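Local coordinates for protein porphyranase B (PDB 3JUU) that hydrolyses the sulfated red-algal polysaccharide porphyran at the linkages between beta-D-galactose and alpha-L-galactose-6-sulfate, as a jelly-roll glycoside hydrolase of family 16, at residues 44-49 / 98-103; 57-62 / 241-246; 93-97 / 119-123; 149-155 / 245-251. All coordinates share one frame; numbering follows the deposited sequence.

Overall arrangement
Contacts 2 and 3 are the buried ones, their centres about 6 Å apart; contacts 1 and 4 are only partly buried, their centres about 26 Å apart. Strand 90-101 ties the first three together: its end pairs with 47-48 in contact 1, its earlier part supplies contact 3, and it runs beside strands 60-62 and 237-242 of contact 2. Chemistry follows place. Contact 1 is a ladder of backbone bonds flanked by an arginine, contact 2 a charged pair in the substrate cleft, contact 3 purely aromatic, sulfur and methyl packing, and contact 4 side chains holding loop carbonyls. Y245 belongs to both contacts 2 and 4, and S122 of contact 3 hydrogen-bonds E243 of contact 2.

Contact 1 of 4, residues 44-49 / 98-103; sequences EKKWQI and YVGSRN
R102 lays its guanidinium flat against Q48, with Q48 CB over the centre of one face, 3.8 Å from R102 CZ. The two side chains cross at about a right angle. The arginine reaches back over the other segment because its chain runs extended from CG to NE, and R102 NE then makes two weak hydrogen bonds, to E44 O at 2.8 Å and to W47 O at 3.3 Å. Q48 has CG anti to its backbone N (chi1 -179°) and stretches out on the same side as Y98, whose OH meets Q48 OE1 through a shared water. Beneath these side chains runs a short antiparallel ladder: Q48 N donates to G100 O at 2.7 Å, G100 N returns a bond to Q48 O, and R102 N points almost straight at K46 O (2.9 Å, 178°). A side chain on G100 would run into the hydroxyl of Y98. On the opposite face of the sheet W47 packs obliquely against V99 CG1 and S101 CB, its CZ3 lying 3.6 Å from S101 CB, while its NE1 is held by D35. The side chains of I49 and V99 lie side by side, pointing the same way, and meet through their CG2 methyls. Strand 47-48 thus pairs with the end of strand 90-101, which is hydrogen-bonded through V99 and S101 to strand 237-242; W47 and V99 touch M240 there, and I67 of strand 67-70 packs on V99 and I49.

Contact 2 of 4, residues 57-62 / 241-246; sequences RAPGLF and VVETYD. With GOL (glycerol), chain H.
The substrate-binding cleft of this family 16 jelly roll is where R57 and E243 meet, both probably substrate-binding residues. R57 NH1 donates to E243 OE1 at 2.8 Å and 168°, a salt bridge in which guanidinium and carboxylate are nearly coplanar (11° apart) and the oxygen uses its anti lone pair. The same NH1 also donates to T244 O at 2.9 Å, again close to the guanidinium plane. R57 arrives there with CG anti to its backbone N and a bend at chi3 (-51°). The neighbouring NH2 donates to O3 of a bound glycerol, which in turn gives its proton to E243 OE1 at 2.7 Å; the glycerol's O1 donates to E243 OE2, an oxygen also held by S122. Further back, G60 N makes a weak bond to T244 OG1, and two waters join A58 O to D246 OD1. F62 closes the other end, its CZ 3.5 Å from V241 CG1, with V242 O and E243 CB at the ring edge. The glycerol is probably from the crystallisation liquor, but it also bonds E143, the probable nucleophile, and so probably occupies sugar space. With R57 and S122 gripping its two oxygens, the E243 carboxylate has its rotation fixed, and R57 and E243 together offer hydroxyl groups a ready-made donor and acceptor.

Contact 3 of 4, residues 93-97 / 119-123; sequences THGGG and TFMSS
F120 turns its ring edge into the face of H94, a T-shaped pair with planes 83° apart and centroids at 5.2 Å. The touching atom is F120 CZ, which sits over the imidazole near its rim, 3.7 Å from H94 CD2. F120 gets there with CG between its backbone N and carbonyl carbon (chi1 77°), which swings the ring across to the imidazole although its CB does not point there. Hydrogen bonds at both ring nitrogens limit how the imidazole can turn: H94 ND1 is bonded to T93 OG1 at 2.7 Å, where either could be the donor, and NE2 to G254 O. With an alanine here in place of H94, the edge of F120 would probably lose its aromatic face, and T93 OG1 and G254 O the imidazole they bond. M121 works beside this pair. Its CG covers the other ring, over the centre of one F120 face, and a bend at chi3 (62°) turns M121 CE onto the glycine backbone, 3.6 Å from G96 CA and the same from G95 O. M121 SD passes 4.1 Å from H94 CB. A side chain on G96 would collide with that methyl. In the fold, the contact joins strand 90-101 to the turn leading into strand 122-128, where T119 OG1 accepts from M121 N in an ST turn. M80 and T78 of strand 73-87 pack on H94 and M121 respectively, and P251 touches F120.

Contact 4 of 4, residues 149-155 / 245-251; sequences SVGQITN and YDWNPVP
T154 OG1 donates to P249 O at 2.7 Å, a hydrogen bond that joins two loops at the rim of the jelly roll: the one after strand 141-150 and the one after strand 237-242, which includes a type I beta turn from Y245 to N248. The threonine manages this with OG1 between its backbone N and carbonyl carbon (chi1 59°), which leaves CG2 to pack against P251 CG. The turn is closed by N248 N donating to Y245 O at 3.1 Å. W247 O is taken up by N155 ND2, although the place of that nitrogen is less sure; on the other side of the same amide, N155 OD1 accepts from A157 N. With a valine here in place of T154, P249 O would probably be left without its hydroxyl donor and the two loops less firmly joined. Apolar packing continues the contact inward. V150 CG1 lies at the edge of the Y245 ring, 3.7 Å from Y245 CD2, and at 4.3 Å from W247 CH2. W247 stacks on one face of Y245, its CZ2 offset toward the rim, and forms edge-to-face pairs with W159 and F163. The same tyrosine ring that packs on V150 bonds, through its hydroxyl, to E148, the probable proton donor. At the outer end, Q152 reaches across with an extended chain, Q152 NE2 resting 3.6 Å from P251 CG.

Contact 1 of 4, residues 44-49 / 98-103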
loop_
_atom_site.group_PDB
_atom_site.type_symbol
_atom_site.label_atom_id
_atom_site.label_comp_id
_atom_site.label_asym_id
_atom_site.label_seq_id
_atom_site.Cartn_x
_atom_site.Cartn_y
_atom_site.Cartn_z
ATOM N N GLU A 44 4.492 -17.818 0.965
ATOM C CA GLU A 44 3.451 -17.751 -0.033
ATOM C C GLU A 44 2.165 -18.415 0.378
ATOM O O GLU A 44 1.228 -18.414 -0.392
ATOM C CB GLU A 44 3.955 -18.240 -1.393
ATOM C CG GLU A 44 4.952 -17.246 -2.022
ATOM C CD GLU A 44 5.395 -17.661 -3.409
ATOM O OE1 GLU A 44 6.585 -18.035 -3.521
ATOM O OE2 GLU A 44 4.611 -17.650 -4.365
ATOM N N LYS A 45 2.102 -18.960 1.601
ATOM C CA LYS A 45 0.776 -19.343 2.098
ATOM C C LYS A 45 0.093 -18.077 2.694
ATOM O O LYS A 45 -1.096 -18.049 2.827
ATOM C CB LYS A 45 0.848 -20.404 3.216
ATOM C CG LYS A 45 1.433 -21.813 2.752
ATOM C CD LYS A 45 0.377 -22.780 2.161
ATOM C CE LYS A 45 -0.162 -22.437 0.712
ATOM N NZ LYS A 45 0.375 -23.244 -0.455
ATOM N N LYS A 46 0.883 -17.065 3.053
ATOM C CA LYS A 46 0.313 -15.844 3.671
ATOM C C LYS A 46 0.132 -14.769 2.602
ATOM O O LYS A 46 -0.851 -13.972 2.622
ATOM C CB LYS A 46 1.257 -15.348 4.725
ATOM C CG LYS A 46 0.699 -14.184 5.588
ATOM C CD LYS A 46 1.668 -13.932 6.806
ATOM C CE LYS A 46 1.371 -14.878 7.963
ATOM N NZ LYS A 46 2.363 -14.652 9.030
ATOM N N TRP A 47 1.079 -14.734 1.662
ATOM C CA TRP A 47 1.170 -13.659 0.679
ATOM C C TRP A 47 1.097 -14.198 -0.728
ATOM O O TRP A 47 1.669 -15.305 -0.999
ATOM C CB TRP A 47 2.478 -12.893 0.848
ATOM C CG TRP A 47 2.686 -12.364 2.240
ATOM C CD1 TRP A 47 3.590 -12.836 3.174
ATOM C CD2 TRP A 47 1.996 -11.250 2.865
ATOM N NE1 TRP A 47 3.497 -12.074 4.350
ATOM C CE2 TRP A 47 2.521 -11.112 4.192
ATOM C CE3 TRP A 47 0.964 -10.380 2.439
ATOM C CZ2 TRP A 47 2.062 -10.097 5.132
ATOM C CZ3 TRP A 47 0.499 -9.356 3.357
ATOM C CH2 TRP A 47 1.048 -9.239 4.695
ATOM N N GLN A 48 0.477 -13.419 -1.618
ATOM C CA GLN A 48 0.363 -13.764 -3.066
ATOM C C GLN A 48 1.284 -12.811 -3.771
ATOM O O GLN A 48 1.133 -11.581 -3.683
ATOM C CB GLN A 48 -1.077 -13.648 -3.626
ATOM C CG GLN A 48 -1.224 -14.024 -5.083
ATOM C CD GLN A 48 -2.649 -14.100 -5.456
ATOM O OE1 GLN A 48 -3.476 -13.235 -5.048
ATOM N NE2 GLN A 48 -2.987 -15.104 -6.259
ATOM N N ILE A 49 2.237 -13.365 -4.521
ATOM C CA ILE A 49 3.144 -12.505 -5.317
ATOM C C ILE A 49 3.076 -12.809 -6.834
ATOM O O ILE A 49 3.761 -12.127 -7.605
ATOM C CB ILE A 49 4.577 -12.646 -4.816
ATOM C CG1 ILE A 49 5.170 -14.080 -5.079
ATOM C CG2 ILE A 49 4.647 -12.237 -3.262
ATOM C CD1 ILE A 49 6.720 -14.187 -4.755
ATOM N N TYR A 98 4.365 -7.090 -6.623
ATOM C CA TYR A 98 3.014 -7.061 -6.012
ATOM C C TYR A 98 3.059 -8.062 -4.907
ATOM O O TYR A 98 3.584 -9.214 -5.101
ATOM C CB TYR A 98 1.976 -7.425 -7.071
ATOM C CG TYR A 98 0.555 -7.771 -6.546
ATOM C CD1 TYR A 98 -0.488 -6.902 -6.732
ATOM C CD2 TYR A 98 0.318 -8.973 -5.812
ATOM C CE1 TYR A 98 -1.783 -7.201 -6.283
ATOM C CE2 TYR A 98 -0.981 -9.281 -5.356
ATOM C CZ TYR A 98 -2.006 -8.385 -5.635
ATOM O OH TYR A 98 -3.272 -8.643 -5.275
ATOM N N VAL A 99 2.601 -7.643 -3.729
ATOM C CA VAL A 99 2.468 -8.603 -2.636
ATOM C C VAL A 99 1.075 -8.341 -2.030
ATOM O O VAL A 99 0.842 -7.211 -1.565
ATOM C CB VAL A 99 3.553 -8.361 -1.538
ATOM C CG1 VAL A 99 3.414 -9.480 -0.406
ATOM C CG2 VAL A 99 4.989 -8.365 -2.111
ATOM N N GLY A 100 0.167 -9.320 -2.073
ATOM C CA GLY A 100 -1.162 -9.176 -1.511
ATOM C C GLY A 100 -1.455 -10.232 -0.443
ATOM O O GLY A 100 -1.016 -11.412 -0.551
ATOM N N SER A 101 -2.140 -9.815 0.630
ATOM C CA SER A 101 -2.504 -10.826 1.696
ATOM C C SER A 101 -3.539 -11.790 1.173
ATOM O O SER A 101 -4.536 -11.384 0.557
ATOM C CB SER A 101 -2.957 -10.133 3.029
ATOM O OG SER A 101 -4.217 -9.465 2.861
ATOM N N ARG A 102 -3.319 -13.093 1.362
ATOM C CA ARG A 102 -4.348 -14.028 0.902
ATOM C C ARG A 102 -5.511 -14.060 1.935
ATOM O O ARG A 102 -6.607 -14.475 1.576
ATOM C CB ARG A 102 -3.750 -15.430 0.794
ATOM C CG ARG A 102 -2.680 -15.515 -0.241
ATOM C CD ARG A 102 -2.212 -17.009 -0.355
ATOM N NE ARG A 102 -1.072 -17.083 -1.263
ATOM C CZ ARG A 102 -1.183 -17.290 -2.586
ATOM N NH1 ARG A 102 -2.380 -17.388 -3.184
ATOM N NH2 ARG A 102 -0.087 -17.369 -3.328
ATOM N N ASN A 103 -5.271 -13.610 3.158
ATOM C CA ASN A 103 -6.342 -13.489 4.186
ATOM C C ASN A 103 -6.780 -12.016 4.382
ATOM O O ASN A 103 -5.966 -11.110 4.211
ATOM C CB ASN A 103 -5.836 -14.066 5.507
ATOM C CG ASN A 103 -5.612 -15.584 5.404
ATOM O OD1 ASN A 103 -6.592 -16.338 5.305
ATOM N ND2 ASN A 103 -4.352 -16.010 5.388
HETATM O O HOH W 1 -2.696 -13.450 4.504
HETATM O O HOH W 2 -3.502 -10.763 -3.732
HETATM O O HOH W 3 -2.180 -18.359 -6.419
HETATM O O HOH W 4 5.234 -9.567 -7.940
#

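Contact 2 of 4, residues 57-62 / 241-246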
loop_
_atom_site.group_PDB
_atom_site.type_symbol
_atom_site.label_atom_id
_atom_site.label_comp_id
_atom_site.label_asym_id
_atom_site.label_seq_id
_atom_site.Cartn_x
_atom_site.Cartn_y
_atom_site.Cartn_z
ATOM N N ARG A 57 0.159 -2.092 -14.071
ATOM C CA ARG A 57 -0.275 -1.059 -15.000
ATOM C C ARG A 57 0.849 -0.880 -16.016
ATOM O O ARG A 57 1.999 -0.604 -15.627
ATOM C CB ARG A 57 -0.534 0.262 -14.271
ATOM C CG ARG A 57 -0.971 1.442 -15.161
ATOM C CD ARG A 57 -1.314 2.688 -14.306
ATOM N NE ARG A 57 -2.273 2.413 -13.193
ATOM C CZ ARG A 57 -1.973 2.271 -11.911
ATOM N NH1 ARG A 57 -0.706 2.336 -11.434
ATOM N NH2 ARG A 57 -2.953 2.055 -11.030
ATOM N N ALA A 58 0.527 -0.945 -17.313
ATOM C CA ALA A 58 1.667 -0.810 -18.247
ATOM C C ALA A 58 2.311 0.590 -18.073
ATOM O O ALA A 58 1.635 1.591 -17.899
ATOM C CB ALA A 58 1.215 -1.040 -19.712
ATOM N N PRO A 59 3.633 0.694 -18.161
ATOM C CA PRO A 59 4.574 -0.321 -18.658
ATOM C C PRO A 59 5.304 -1.104 -17.536
ATOM O O PRO A 59 6.335 -1.723 -17.830
ATOM C CB PRO A 59 5.575 0.538 -19.451
ATOM C CG PRO A 59 5.726 1.817 -18.547
ATOM C CD PRO A 59 4.285 2.024 -17.944
ATOM N N GLY A 60 4.790 -1.089 -16.293
ATOM C CA GLY A 60 5.464 -1.802 -15.164
ATOM C C GLY A 60 4.769 -3.163 -14.850
ATOM O O GLY A 60 3.569 -3.189 -14.418
ATOM N N LEU A 61 5.497 -4.266 -15.058
ATOM C CA LEU A 61 4.916 -5.584 -14.925
ATOM C C LEU A 61 5.355 -6.100 -13.560
ATOM O O LEU A 61 6.569 -6.088 -13.218
ATOM C CB LEU A 61 5.422 -6.493 -16.100
ATOM C CG LEU A 61 4.875 -7.946 -16.140
ATOM C CD1 LEU A 61 3.414 -7.851 -16.581
ATOM C CD2 LEU A 61 5.711 -8.786 -17.206
ATOM N N PHE A 62 4.390 -6.636 -12.764
ATOM C CA PHE A 62 4.762 -7.174 -11.454
ATOM C C PHE A 62 5.461 -8.536 -11.593
ATOM O O PHE A 62 4.873 -9.459 -12.195
ATOM C CB PHE A 62 3.471 -7.433 -10.631
ATOM C CG PHE A 62 2.651 -6.160 -10.405
ATOM C CD1 PHE A 62 3.338 -4.962 -10.176
ATOM C CD2 PHE A 62 1.259 -6.193 -10.326
ATOM C CE1 PHE A 62 2.602 -3.719 -9.907
ATOM C CE2 PHE A 62 0.512 -5.010 -10.055
ATOM C CZ PHE A 62 1.216 -3.775 -9.839
ATOM N N VAL A 241 2.870 -2.731 -3.050
ATOM C CA VAL A 241 2.942 -2.774 -4.523
ATOM C C VAL A 241 3.898 -1.710 -4.974
ATOM O O VAL A 241 3.914 -0.562 -4.449
ATOM C CB VAL A 241 1.528 -2.586 -5.174
ATOM C CG1 VAL A 241 1.624 -2.329 -6.727
ATOM C CG2 VAL A 241 0.623 -3.834 -4.844
ATOM N N VAL A 242 4.645 -2.046 -6.018
ATOM C CA VAL A 242 5.608 -1.105 -6.608
ATOM C C VAL A 242 5.246 -1.133 -8.094
ATOM O O VAL A 242 5.345 -2.192 -8.742
ATOM C CB VAL A 242 7.081 -1.626 -6.384
ATOM C CG1 VAL A 242 8.076 -0.800 -7.304
ATOM C CG2 VAL A 242 7.476 -1.484 -4.886
ATOM N N GLU A 243 4.770 -0.008 -8.631
ATOM C CA GLU A 243 4.093 -0.025 -9.955
ATOM C C GLU A 243 4.554 1.192 -10.766
ATOM O O GLU A 243 5.233 2.081 -10.211
ATOM C CB GLU A 243 2.587 0.112 -9.736
ATOM C CG GLU A 243 2.155 1.531 -9.409
ATOM C CD GLU A 243 1.055 1.536 -8.359
ATOM O OE1 GLU A 243 -0.126 1.656 -8.773
ATOM O OE2 GLU A 243 1.371 1.440 -7.152
ATOM N N THR A 244 4.107 1.308 -12.017
ATOM C CA THR A 244 4.231 2.628 -12.706
ATOM C C THR A 244 2.835 3.308 -12.618
ATOM O O THR A 244 1.790 2.660 -12.793
ATOM C CB THR A 244 4.632 2.405 -14.199
ATOM O OG1 THR A 244 3.770 1.367 -14.717
ATOM C CG2 THR A 244 6.138 1.900 -14.292
ATOM N N TYR A 245 2.850 4.593 -12.340
ATOM C CA TYR A 245 1.658 5.429 -12.457
ATOM C C TYR A 245 1.690 6.183 -13.797
ATOM O O TYR A 245 2.723 6.652 -14.207
ATOM C CB TYR A 245 1.770 6.523 -11.389
ATOM C CG TYR A 245 1.575 6.052 -9.987
ATOM C CD1 TYR A 245 0.416 5.423 -9.589
ATOM C CD2 TYR A 245 2.554 6.366 -9.005
ATOM C CE1 TYR A 245 0.182 5.091 -8.204
ATOM C CE2 TYR A 245 2.314 6.066 -7.678
ATOM C CZ TYR A 245 1.163 5.399 -7.296
ATOM O OH TYR A 245 1.000 5.130 -5.942
ATOM N N ASP A 246 0.541 6.307 -14.468
ATOM C CA ASP A 246 0.505 7.041 -15.747
ATOM C C ASP A 246 0.961 8.463 -15.614
ATOM O O ASP A 246 1.488 9.059 -16.583
ATOM C CB ASP A 246 -0.951 7.046 -16.250
ATOM C CG ASP A 246 -1.367 5.683 -16.849
ATOM O OD1 ASP A 246 -0.551 4.714 -16.943
ATOM O OD2 ASP A 246 -2.532 5.573 -17.177
HETATM C C1 GOL H . -1.393 1.751 -5.344
HETATM O O1 GOL H . -0.778 0.521 -5.811
HETATM C C2 GOL H . -2.893 1.776 -5.754
HETATM O O2 GOL H . -3.559 3.014 -5.508
HETATM C C3 GOL H . -3.249 1.296 -7.126
HETATM O O3 GOL H . -2.651 2.237 -8.031
HETATM O O HOH W 5 2.686 -0.956 -13.031
HETATM O O HOH W 6 1.923 3.757 -16.195
HETATM O O HOH W 7 -0.995 2.466 -18.373
#

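Contact 3 of 4, residues 93-97 / 119-123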
loop_
_atom_site.group_PDB
_atom_site.type_symbol
_atom_site.label_atom_id
_atom_site.label_comp_id
_atom_site.label_asym_id
_atom_site.label_seq_id
_atom_site.Cartn_x
_atom_site.Cartn_y
_atom_site.Cartn_z
ATOM N N THR A 93 7.894 -2.549 -20.105
ATOM C CA THR A 93 9.333 -2.411 -20.265
ATOM C C THR A 93 10.032 -2.478 -18.951
ATOM O O THR A 93 11.249 -2.618 -18.912
ATOM C CB THR A 93 9.660 -1.072 -20.876
ATOM O OG1 THR A 93 8.977 -0.027 -20.134
ATOM C CG2 THR A 93 9.163 -0.986 -22.333
ATOM N N HIS A 94 9.265 -2.366 -17.846
ATOM C CA HIS A 94 9.894 -2.313 -16.492
ATOM C C HIS A 94 9.290 -3.381 -15.591
ATOM O O HIS A 94 8.104 -3.805 -15.792
ATOM C CB HIS A 94 9.651 -0.938 -15.842
ATOM C CG HIS A 94 10.420 0.185 -16.482
ATOM N ND1 HIS A 94 10.157 0.646 -17.760
ATOM C CD2 HIS A 94 11.471 0.917 -16.026
ATOM C CE1 HIS A 94 10.968 1.649 -18.045
ATOM N NE2 HIS A 94 11.810 1.797 -17.020
ATOM N N GLY A 95 10.076 -3.819 -14.590
ATOM C CA GLY A 95 9.545 -4.777 -13.594
ATOM C C GLY A 95 9.273 -4.090 -12.275
ATOM O O GLY A 95 10.139 -3.376 -11.790
ATOM N N GLY A 96 8.076 -4.299 -11.700
ATOM C CA GLY A 96 7.800 -3.876 -10.290
ATOM C C GLY A 96 7.447 -5.126 -9.545
ATOM O O GLY A 96 7.994 -6.219 -9.837
ATOM N N GLY A 97 6.583 -5.015 -8.513
ATOM C CA GLY A 97 6.263 -6.201 -7.760
ATOM C C GLY A 97 4.974 -5.965 -7.000
ATOM O O GLY A 97 4.553 -4.799 -6.749
ATOM N N THR A 119 13.072 5.783 -7.169
ATOM C CA THR A 119 12.819 5.748 -8.624
ATOM C C THR A 119 11.452 6.367 -8.965
ATOM O O THR A 119 10.673 6.776 -8.076
ATOM C CB THR A 119 12.789 4.306 -9.238
ATOM O OG1 THR A 119 11.507 3.686 -9.005
ATOM C CG2 THR A 119 13.892 3.411 -8.623
ATOM N N PHE A 120 11.192 6.486 -10.246
ATOM C CA PHE A 120 9.875 7.030 -10.665
ATOM C C PHE A 120 8.685 6.102 -10.384
ATOM O O PHE A 120 7.506 6.551 -10.574
ATOM C CB PHE A 120 9.942 7.350 -12.195
ATOM C CG PHE A 120 9.840 6.122 -13.094
ATOM C CD1 PHE A 120 8.648 5.870 -13.811
ATOM C CD2 PHE A 120 10.935 5.268 -13.293
ATOM C CE1 PHE A 120 8.495 4.756 -14.638
ATOM C CE2 PHE A 120 10.835 4.173 -14.158
ATOM C CZ PHE A 120 9.601 3.873 -14.833
ATOM N N MET A 121 8.950 4.843 -9.983
ATOM C CA MET A 121 7.912 3.842 -9.658
ATOM C C MET A 121 7.498 3.975 -8.185
ATOM O O MET A 121 8.147 4.621 -7.426
ATOM C CB MET A 121 8.422 2.404 -9.972
ATOM C CG MET A 121 8.605 2.311 -11.489
ATOM S SD MET A 121 9.239 0.702 -12.069
ATOM C CE MET A 121 7.942 -0.514 -11.568
ATOM N N SER A 122 6.305 3.485 -7.882
ATOM C CA SER A 122 5.688 3.735 -6.592
ATOM C C SER A 122 6.270 2.907 -5.444
ATOM O O SER A 122 7.034 1.892 -5.649
ATOM C CB SER A 122 4.178 3.428 -6.748
ATOM O OG SER A 122 3.968 2.003 -6.723
ATOM N N SER A 123 5.937 3.331 -4.222
ATOM C CA SER A 123 6.100 2.495 -3.024
ATOM C C SER A 123 4.824 2.652 -2.192
ATOM O O SER A 123 4.498 3.787 -1.877
ATOM C CB SER A 123 7.251 3.037 -2.193
ATOM O OG SER A 123 8.476 2.899 -2.897
#

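Contact 4 of 4, residues 149-155 / 245-251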
loop_
_atom_site.group_PDB
_atom_site.type_symbol
_atom_site.label_atom_id
_atom_site.label_comp_id
_atom_site.label_asym_id
_atom_site.label_seq_id
_atom_site.Cartn_x
_atom_site.Cartn_y
_atom_site.Cartn_z
ATOM N N SER A 149 3.682 6.612 -2.570
ATOM C CA SER A 149 4.836 7.512 -2.722
ATOM C C SER A 149 5.466 7.206 -4.068
ATOM O O SER A 149 5.215 6.128 -4.630
ATOM C CB SER A 149 5.869 7.229 -1.557
ATOM O OG SER A 149 6.913 8.226 -1.689
ATOM N N VAL A 150 6.237 8.161 -4.593
ATOM C CA VAL A 150 7.284 7.820 -5.592
ATOM C C VAL A 150 8.609 8.408 -5.091
ATOM O O VAL A 150 8.618 9.323 -4.212
ATOM C CB VAL A 150 6.951 8.401 -7.028
ATOM C CG1 VAL A 150 5.653 7.803 -7.573
ATOM C CG2 VAL A 150 6.925 9.989 -7.078
ATOM N N GLY A 151 9.718 7.962 -5.685
ATOM C CA GLY A 151 11.025 8.443 -5.252
ATOM C C GLY A 151 11.567 9.521 -6.193
ATOM O O GLY A 151 12.495 10.231 -5.800
ATOM N N GLN A 152 11.074 9.616 -7.442
ATOM C CA GLN A 152 11.633 10.542 -8.425
ATOM C C GLN A 152 10.467 11.110 -9.195
ATOM O O GLN A 152 9.721 10.361 -9.813
ATOM C CB GLN A 152 12.597 9.782 -9.420
ATOM C CG GLN A 152 13.129 10.763 -10.478
ATOM C CD GLN A 152 14.119 10.079 -11.460
ATOM O OE1 GLN A 152 14.699 9.054 -11.126
ATOM N NE2 GLN A 152 14.279 10.635 -12.654
ATOM N N ILE A 153 10.267 12.422 -9.130
ATOM C CA ILE A 153 9.065 13.005 -9.724
ATOM C C ILE A 153 9.445 13.396 -11.187
ATOM O O ILE A 153 10.467 14.091 -11.425
ATOM C CB ILE A 153 8.649 14.261 -8.909
ATOM C CG1 ILE A 153 8.018 13.829 -7.522
ATOM C CG2 ILE A 153 7.627 15.054 -9.716
ATOM C CD1 ILE A 153 8.275 14.910 -6.573
ATOM N N THR A 154 8.704 12.876 -12.156
ATOM C CA THR A 154 9.023 13.016 -13.574
ATOM C C THR A 154 7.949 13.808 -14.347
ATOM O O THR A 154 8.029 13.960 -15.532
ATOM C CB THR A 154 9.226 11.617 -14.269
ATOM O OG1 THR A 154 8.032 10.810 -14.133
ATOM C CG2 THR A 154 10.395 10.892 -13.653
ATOM N N ASN A 155 6.966 14.306 -13.637
ATOM C CA ASN A 155 5.895 15.118 -14.220
ATOM C C ASN A 155 6.038 16.457 -13.494
ATOM O O ASN A 155 6.188 16.454 -12.292
ATOM C CB ASN A 155 4.598 14.488 -13.806
ATOM C CG ASN A 155 3.380 15.131 -14.460
ATOM O OD1 ASN A 155 3.447 16.286 -14.925
ATOM N ND2 ASN A 155 2.240 14.415 -14.450
ATOM N N TYR A 245 2.850 4.593 -12.340
ATOM C CA TYR A 245 1.658 5.429 -12.457
ATOM C C TYR A 245 1.690 6.183 -13.797
ATOM O O TYR A 245 2.723 6.652 -14.207
ATOM C CB TYR A 245 1.770 6.523 -11.389
ATOM C CG TYR A 245 1.575 6.052 -9.987
ATOM C CD1 TYR A 245 0.416 5.423 -9.589
ATOM C CD2 TYR A 245 2.554 6.366 -9.005
ATOM C CE1 TYR A 245 0.182 5.091 -8.204
ATOM C CE2 TYR A 245 2.314 6.066 -7.678
ATOM C CZ TYR A 245 1.163 5.399 -7.296
ATOM O OH TYR A 245 1.000 5.130 -5.942
ATOM N N ASP A 246 0.541 6.307 -14.468
ATOM C CA ASP A 246 0.505 7.041 -15.747
ATOM C C ASP A 246 0.961 8.463 -15.614
ATOM O O ASP A 246 1.488 9.059 -16.583
ATOM C CB ASP A 246 -0.951 7.046 -16.250
ATOM C CG ASP A 246 -1.367 5.683 -16.849
ATOM O OD1 ASP A 246 -0.551 4.714 -16.943
ATOM O OD2 ASP A 246 -2.532 5.573 -17.177
ATOM N N TRP A 247 0.782 9.055 -14.415
ATOM C CA TRP A 247 1.070 10.470 -14.275
ATOM C C TRP A 247 2.514 10.725 -13.888
ATOM O O TRP A 247 2.909 11.891 -13.747
ATOM C CB TRP A 247 0.104 11.113 -13.229
ATOM C CG TRP A 247 -0.050 10.265 -12.016
ATOM C CD1 TRP A 247 -1.010 9.343 -11.779
ATOM C CD2 TRP A 247 0.777 10.299 -10.834
ATOM N NE1 TRP A 247 -0.838 8.791 -10.546
ATOM C CE2 TRP A 247 0.230 9.370 -9.930
ATOM C CE3 TRP A 247 1.910 11.002 -10.489
ATOM C CZ2 TRP A 247 0.787 9.111 -8.676
ATOM C CZ3 TRP A 247 2.492 10.747 -9.207
ATOM C CH2 TRP A 247 1.914 9.818 -8.338
ATOM N N ASN A 248 3.290 9.634 -13.693
ATOM C CA ASN A 248 4.715 9.771 -13.407
ATOM C C ASN A 248 5.500 8.900 -14.429
ATOM O O ASN A 248 5.884 7.739 -14.128
ATOM C CB ASN A 248 5.016 9.350 -11.946
ATOM C CG ASN A 248 6.256 10.054 -11.385
ATOM O OD1 ASN A 248 7.160 9.383 -10.863
ATOM N ND2 ASN A 248 6.344 11.409 -11.565
ATOM N N PRO A 249 5.733 9.450 -15.620
ATOM C CA PRO A 249 6.246 8.651 -16.710
ATOM C C PRO A 249 7.740 8.282 -16.616
ATOM O O PRO A 249 8.450 8.701 -15.697
ATOM C CB PRO A 249 6.018 9.566 -17.970
ATOM C CG PRO A 249 5.915 10.973 -17.406
ATOM C CD PRO A 249 5.355 10.822 -16.047
ATOM N N VAL A 250 8.179 7.510 -17.604
ATOM C CA VAL A 250 9.529 6.945 -17.539
ATOM C C VAL A 250 10.530 8.092 -17.855
ATOM O O VAL A 250 10.303 8.867 -18.791
ATOM C CB VAL A 250 9.671 5.897 -18.686
ATOM C CG1 VAL A 250 11.141 5.286 -18.650
ATOM C CG2 VAL A 250 8.640 4.737 -18.517
ATOM N N PRO A 251 11.626 8.250 -17.069
ATOM C CA PRO A 251 12.625 9.315 -17.353
ATOM C C PRO A 251 13.491 8.963 -18.577
ATOM O O PRO A 251 13.532 7.812 -18.996
ATOM C CB PRO A 251 13.569 9.292 -16.118
ATOM C CG PRO A 251 12.944 8.336 -15.116
ATOM C CD PRO A 251 11.939 7.470 -15.847
#